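PDB 3D7I: carboxymuconolactone decarboxylase family protein from Methanocaldococcus jannaschii, which is a small all-helical protein of the AhpD-like clan, probably with peroxiredoxin-type oxidoreductase activity and possibly involved in oxygen detoxification. Local coordinates for residues B[41-44]-B[45-49]; B[90-93]-B[94-97]. All coordinates share one frame; numbering follows the deposited sequence. Where two conformers were deposited one is given.

Interaction 1 of 2, residues B[41-44]-B[45-49]; sequences YKTQ and KLIAI
Lys-45 N donates to Tyr-41 O at 2.8 Å. Three more bonds of the same i to i+4 kind follow: Leu-46 N to Lys-42 O, Ile-47 N to Thr-43 O, and Ala-48 N to Gln-44 O. Together they form the first turns of helix 41-53, which follows the loop after helix 20-33. The polar ends of three side chains turn to other partners: Lys-42 NZ forms a salt bridge with Glu-78, Thr-43 OG1 bonds to Asp-40, and Gln-44 NE2 is gripped twice, by Val-33 O and by Asp-81 O of the second subunit.

Tyr-41 and Lys-45 lie side by side and point the same way. With chi1 at -175°, the Tyr-41 ring swings away from its own N and comes alongside the lysine one turn on. Lys-45 CG makes a CH-pi contact over one face of the Tyr-41 ring, 4.2 Å from its centroid and offset toward the rim. The lysine chain bends at chi2 (-75°) and then runs extended along the ring. Its CE reaches Tyr-41 OH at 3.1 Å, while Lys-45 NZ stays 3.8 Å from that oxygen. Phe-34 meets the tyrosine ring edge-to-face. Further along, Thr-43 CG2 touches Ile-47 CD1 at 4.1 Å, the two side chains crossing at a slant, and Ile-47 also packs on Ile-47 of the second subunit. Lys-42 CG lies 4.2 Å from Leu-46 CD1.

Interaction 2 of 2, residues B[90-93]-B[94-97]; sequences SGMP and AFTK
Gly-91 has a positive phi, 101°, and its O accepts from Phe-95 N at 3.3 Å. At its backbone angles a side chain would strike the preceding carbonyl oxygen. Met-92 O accepts from Thr-96 N at 2.8 Å. Thr-96 OG1 also lies 3.1 Å from Met-92 O and 3.3 Å from Pro-93 O. With an alanine in place of Thr-96 that hydroxyl is gone, and the Met-92 or Pro-93 carbonyl would probably lose a possible second donor. Gly-91 is the N-cap of helix 92-104 and joins it to helix 76-90 in a helical hairpin. A water bridges the bend, donating to Ser-90 O and accepting from Ala-94 N. The selenomethionine chain of Met-92 bends at chi2 and chi3 (-72° and -70°), and the Met-92 and Thr-96 side chains cross at about a right angle. Met-92 SE lies 4.1 Å from Phe-95 CD2, an oblique Met-aromatic contact. A tight approach of Met-92 CE to Thr-96 CG2 rests on one of two conformers and is doubtful. Phe-95 packs on Leu-83 and Leu-87 of helix 76-90 and on Ile-26 of the third subunit. Lys-97 NZ forms a salt bridge with Asp-57 of that subunit.

In the fold
Interactions 1 and 2 lie at the starts of two different helices, 41-53 and 92-104. Their centres are 19 Å apart and their nearest atoms about 9 Å, so they do not touch. Helix 76-90 relates them. Leu-46 and Ile-49 of interaction 1 pack on its Val-82, and Ala-94 of interaction 2 packs on its Val-86. Interaction 1 lies about 7 Å from the chain centre and interaction 2 about 16 Å, measured centre to centre. Both take part in the six-chain assembly. The second subunit reaches both, while the third and fourth subunits pack against interaction 2.

Interaction 1 of 2, residues B[41-44]-B[45-49]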
ATOM      1  N   TYR B  41      15.823 -20.489  -8.552  1.00 25.33           N
ATOM      2  CA  TYR B  41      16.175 -19.257  -7.867  1.00 24.51           C
ATOM      3  C   TYR B  41      16.005 -18.028  -8.763  1.00 25.46           C
ATOM      4  O   TYR B  41      15.499 -16.987  -8.330  1.00 24.60           O
ATOM      5  CB  TYR B  41      17.633 -19.383  -7.438  1.00 28.58           C
ATOM      6  CG  TYR B  41      18.192 -18.275  -6.599  1.00 27.35           C
ATOM      7  CD1 TYR B  41      17.459 -17.698  -5.573  1.00 42.63           C
ATOM      8  CD2 TYR B  41      19.506 -17.839  -6.794  1.00 35.86           C
ATOM      9  CE1 TYR B  41      18.009 -16.697  -4.781  1.00 45.32           C
ATOM     10  CE2 TYR B  41      20.055 -16.847  -6.016  1.00 36.50           C
ATOM     11  CZ  TYR B  41      19.313 -16.289  -5.007  1.00 41.69           C
ATOM     12  OH  TYR B  41      19.869 -15.305  -4.221  1.00 43.10           O
ATOM     13  N   LYS B  42      16.427 -18.151 -10.012  1.00 24.17           N
ATOM     14  CA  LYS B  42      16.224 -17.048 -10.975  1.00 26.03           C
ATOM     15  C   LYS B  42      14.765 -16.607 -11.062  1.00 24.80           C
ATOM     16  O   LYS B  42      14.477 -15.409 -11.027  1.00 24.41           O
ATOM     17  CB  LYS B  42      16.738 -17.434 -12.349  1.00 26.17           C
ATOM     18  CG  LYS B  42      16.603 -16.363 -13.424  1.00 31.58           C
ATOM     19  CD  LYS B  42      17.025 -16.919 -14.791  1.00 33.11           C
ATOM     20  CE  LYS B  42      17.052 -15.835 -15.865  1.00 42.88           C
ATOM     21  NZ  LYS B  42      17.520 -16.365 -17.179  1.00 41.08           N
ATOM     22  N   THR B  43      13.861 -17.563 -11.194  1.00 24.70           N
ATOM     23  CA  THR B  43      12.432 -17.258 -11.278  1.00 23.81           C
ATOM     24  C   THR B  43      11.932 -16.552 -10.025  1.00 24.23           C
ATOM     25  O   THR B  43      11.205 -15.575 -10.100  1.00 23.25           O
ATOM     26  CB  THR B  43      11.585 -18.509 -11.550  1.00 24.82           C
ATOM     27  OG1 THR B  43      11.993 -19.082 -12.793  1.00 25.22           O
ATOM     28  CG2 THR B  43      10.102 -18.173 -11.633  1.00 25.77           C
ATOM     29  N   GLN B  44      12.336 -17.052  -8.866  1.00 23.43           N
ATOM     30  CA  GLN B  44      11.973 -16.421  -7.620  1.00 22.86           C
ATOM     31  C   GLN B  44      12.531 -15.000  -7.472  1.00 23.94           C
ATOM     32  O   GLN B  44      11.852 -14.145  -6.940  1.00 22.91           O
ATOM     33  CB  GLN B  44      12.417 -17.270  -6.438  1.00 24.01           C
ATOM     34  CG  GLN B  44      11.670 -18.548  -6.283  1.00 22.72           C
ATOM     35  CD  GLN B  44      12.083 -19.268  -5.033  1.00 23.02           C
ATOM     36  OE1 GLN B  44      13.245 -19.637  -4.907  1.00 25.62           O
ATOM     37  NE2 GLN B  44      11.136 -19.483  -4.107  1.00 24.23           N
ATOM     38  N   LYS B  45      13.760 -14.771  -7.904  1.00 23.49           N
ATOM     39  CA  LYS B  45      14.333 -13.425  -7.859  1.00 22.94           C
ATOM     40  C   LYS B  45      13.616 -12.456  -8.805  1.00 23.73           C
ATOM     41  O   LYS B  45      13.445 -11.292  -8.473  1.00 23.97           O
ATOM     42  CB  LYS B  45      15.837 -13.460  -8.166  1.00 26.12           C
ATOM     43  CG  LYS B  45      16.626 -13.910  -6.957  1.00 37.14           C
ATOM     44  CD  LYS B  45      16.732 -12.805  -5.894  1.00 40.63           C
ATOM     45  CE  LYS B  45      17.440 -13.355  -4.655  1.00 46.64           C
ATOM     46  NZ  LYS B  45      17.572 -12.360  -3.548  1.00 41.05           N
ATOM     47  N   LEU B  46      13.195 -12.951  -9.963  1.00 22.77           N
ATOM     48  CA  LEU B  46      12.356 -12.157 -10.898  1.00 22.94           C
ATOM     49  C   LEU B  46      11.025 -11.768 -10.260  1.00 20.00           C
ATOM     50  O   LEU B  46      10.563 -10.630 -10.376  1.00 21.82           O
ATOM     51  CB  LEU B  46      12.140 -12.912 -12.228  1.00 24.89           C
ATOM     52  CG  LEU B  46      13.389 -13.096 -13.105  1.00 24.96           C
ATOM     53  CD1 LEU B  46      13.126 -14.069 -14.256  1.00 25.24           C
ATOM     54  CD2 LEU B  46      13.888 -11.751 -13.661  1.00 26.64           C
ATOM     55  N   ILE B  47      10.423 -12.707  -9.531  1.00 20.74           N
ATOM     56  CA  ILE B  47       9.230 -12.434  -8.760  1.00 21.62           C
ATOM     57  C   ILE B  47       9.489 -11.362  -7.696  1.00 20.78           C
ATOM     58  O   ILE B  47       8.691 -10.443  -7.526  1.00 21.91           O
ATOM     59  CB  ILE B  47       8.682 -13.735  -8.128  1.00 22.08           C
ATOM     60  CG1 ILE B  47       8.166 -14.694  -9.212  1.00 24.84           C
ATOM     61  CG2 ILE B  47       7.547 -13.446  -7.101  1.00 22.38           C
ATOM     62  CD1 ILE B  47       8.030 -16.162  -8.726  1.00 22.86           C
ATOM     63  N   ALA B  48      10.625 -11.480  -6.997  1.00 21.87           N
ATOM     64  CA  ALA B  48      10.984 -10.509  -5.961  1.00 21.24           C
ATOM     65  C   ALA B  48      11.107  -9.104  -6.570  1.00 21.15           C
ATOM     66  O   ALA B  48      10.632  -8.130  -5.996  1.00 23.10           O
ATOM     67  CB  ALA B  48      12.292 -10.933  -5.237  1.00 21.67           C
ATOM     68  N   ILE B  49      11.736  -9.005  -7.741  1.00 23.22           N
ATOM     69  CA  ILE B  49      11.848  -7.714  -8.446  1.00 23.42           C
ATOM     70  C   ILE B  49      10.476  -7.153  -8.714  1.00 22.45           C
ATOM     71  O   ILE B  49      10.225  -5.990  -8.453  1.00 22.38           O
ATOM     72  CB  ILE B  49      12.662  -7.825  -9.756  1.00 22.22           C
ATOM     73  CG1 ILE B  49      14.134  -8.125  -9.469  1.00 26.05           C
ATOM     74  CG2 ILE B  49      12.598  -6.503 -10.588  1.00 25.18           C
ATOM     75  CD1 ILE B  49      14.874  -8.695 -10.668  1.00 25.14           C
TER

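Interaction 2 of 2, residues B[90-93]-B[94-97]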
ATOM      1  N   SER B  90      -0.119  -2.809 -11.392  1.00 20.63           N
ATOM      2  CA  SER B  90       0.216  -1.755 -10.460  1.00 21.58           C
ATOM      3  C   SER B  90       0.129  -0.336 -10.995  1.00 21.03           C
ATOM      4  O   SER B  90       0.164   0.618 -10.196  1.00 23.05           O
ATOM      5  CB  SER B  90       1.618  -2.018  -9.849  1.00 25.09           C
ATOM      6  OG  SER B  90       1.700  -3.345  -9.328  1.00 24.41           O
ATOM      7  N   GLY B  91       0.070  -0.160 -12.317  1.00 21.98           N
ATOM      8  CA  GLY B  91      -0.149   1.163 -12.896  1.00 20.22           C
ATOM      9  C   GLY B  91       1.110   1.841 -13.429  1.00 20.13           C
ATOM     10  O   GLY B  91       2.233   1.339 -13.256  1.00 19.52           O
HETATM   11  N   MSE B  92       0.895   2.979 -14.071  1.00 20.97           N
HETATM   12  CA  MSE B  92       1.965   3.721 -14.718  0.60 20.02           C
HETATM   13  C   MSE B  92       3.030   4.279 -13.756  1.00 21.70           C
HETATM   14  O   MSE B  92       4.238   4.172 -14.049  1.00 23.86           O
HETATM   15  CB  MSE B  92       1.383   4.828 -15.600  0.60 19.66           C
HETATM   16  CG  MSE B  92       0.876   4.362 -16.874  0.60 23.05           C
HETATM   17 SE   MSE B  92       2.368   3.896 -17.973  0.47 19.75          SE
HETATM   18  CE  MSE B  92       3.078   5.689 -18.320  0.60 35.14           C
ATOM     19  N   PRO B  93       2.632   4.856 -12.610  1.00 21.05           N
ATOM     20  CA  PRO B  93       3.695   5.381 -11.729  1.00 19.88           C
ATOM     21  C   PRO B  93       4.774   4.362 -11.353  1.00 21.02           C
ATOM     22  O   PRO B  93       5.982   4.653 -11.430  1.00 20.96           O
ATOM     23  CB  PRO B  93       2.926   5.890 -10.508  1.00 22.51           C
ATOM     24  CG  PRO B  93       1.588   6.238 -11.047  1.00 20.16           C
ATOM     25  CD  PRO B  93       1.293   5.186 -12.079  1.00 21.39           C
ATOM     26  N   ALA B  94       4.362   3.164 -10.966  1.00 19.14           N
ATOM     27  CA  ALA B  94       5.318   2.149 -10.577  1.00 19.96           C
ATOM     28  C   ALA B  94       6.167   1.704 -11.777  1.00 19.93           C
ATOM     29  O   ALA B  94       7.389   1.506 -11.667  1.00 20.12           O
ATOM     30  CB  ALA B  94       4.564   0.936  -9.981  1.00 22.71           C
ATOM     31  N   PHE B  95       5.497   1.514 -12.907  1.00 18.44           N
ATOM     32  CA  PHE B  95       6.164   1.106 -14.134  1.00 18.79           C
ATOM     33  C   PHE B  95       7.240   2.125 -14.545  1.00 20.05           C
ATOM     34  O   PHE B  95       8.396   1.751 -14.830  1.00 19.06           O
ATOM     35  CB  PHE B  95       5.145   1.012 -15.263  1.00 20.10           C
ATOM     36  CG  PHE B  95       5.770   0.687 -16.612  1.00 20.32           C
ATOM     37  CD1 PHE B  95       6.337  -0.539 -16.839  1.00 19.60           C
ATOM     38  CD2 PHE B  95       5.781   1.624 -17.640  1.00 23.76           C
ATOM     39  CE1 PHE B  95       6.904  -0.862 -18.072  1.00 22.96           C
ATOM     40  CE2 PHE B  95       6.360   1.313 -18.880  1.00 22.72           C
ATOM     41  CZ  PHE B  95       6.927   0.082 -19.092  1.00 26.09           C
ATOM     42  N   THR B  96       6.867   3.394 -14.596  1.00 20.55           N
ATOM     43  CA  THR B  96       7.794   4.404 -15.136  1.00 20.94           C
ATOM     44  C   THR B  96       8.965   4.611 -14.170  1.00 20.73           C
ATOM     45  O   THR B  96      10.107   4.745 -14.610  1.00 20.28           O
ATOM     46  CB  THR B  96       7.072   5.730 -15.466  1.00 23.86           C
ATOM     47  OG1 THR B  96       6.494   6.233 -14.278  1.00 24.63           O
ATOM     48  CG2 THR B  96       5.973   5.520 -16.493  1.00 21.43           C
ATOM     49  N   LYS B  97       8.710   4.586 -12.855  1.00 20.08           N
ATOM     50  CA  LYS B  97       9.773   4.719 -11.859  0.50 21.50           C
ATOM     51  C   LYS B  97      10.770   3.581 -12.041  1.00 20.81           C
ATOM     52  O   LYS B  97      11.982   3.803 -12.072  1.00 23.01           O
ATOM     53  CB  LYS B  97       9.187   4.692 -10.437  0.50 23.02           C
ATOM     54  CG  LYS B  97      10.211   4.799  -9.306  0.50 23.87           C
ATOM     55  CD  LYS B  97       9.544   5.016  -7.935  0.50 25.49           C
ATOM     56  CE  LYS B  97      10.426   5.839  -7.009  0.50 32.66           C
ATOM     57  NZ  LYS B  97      10.413   7.280  -7.372  0.50 30.31           N
TER
HETATM   58  O   HOH W   1       1.732   2.759  -9.791  1.00 20.80           O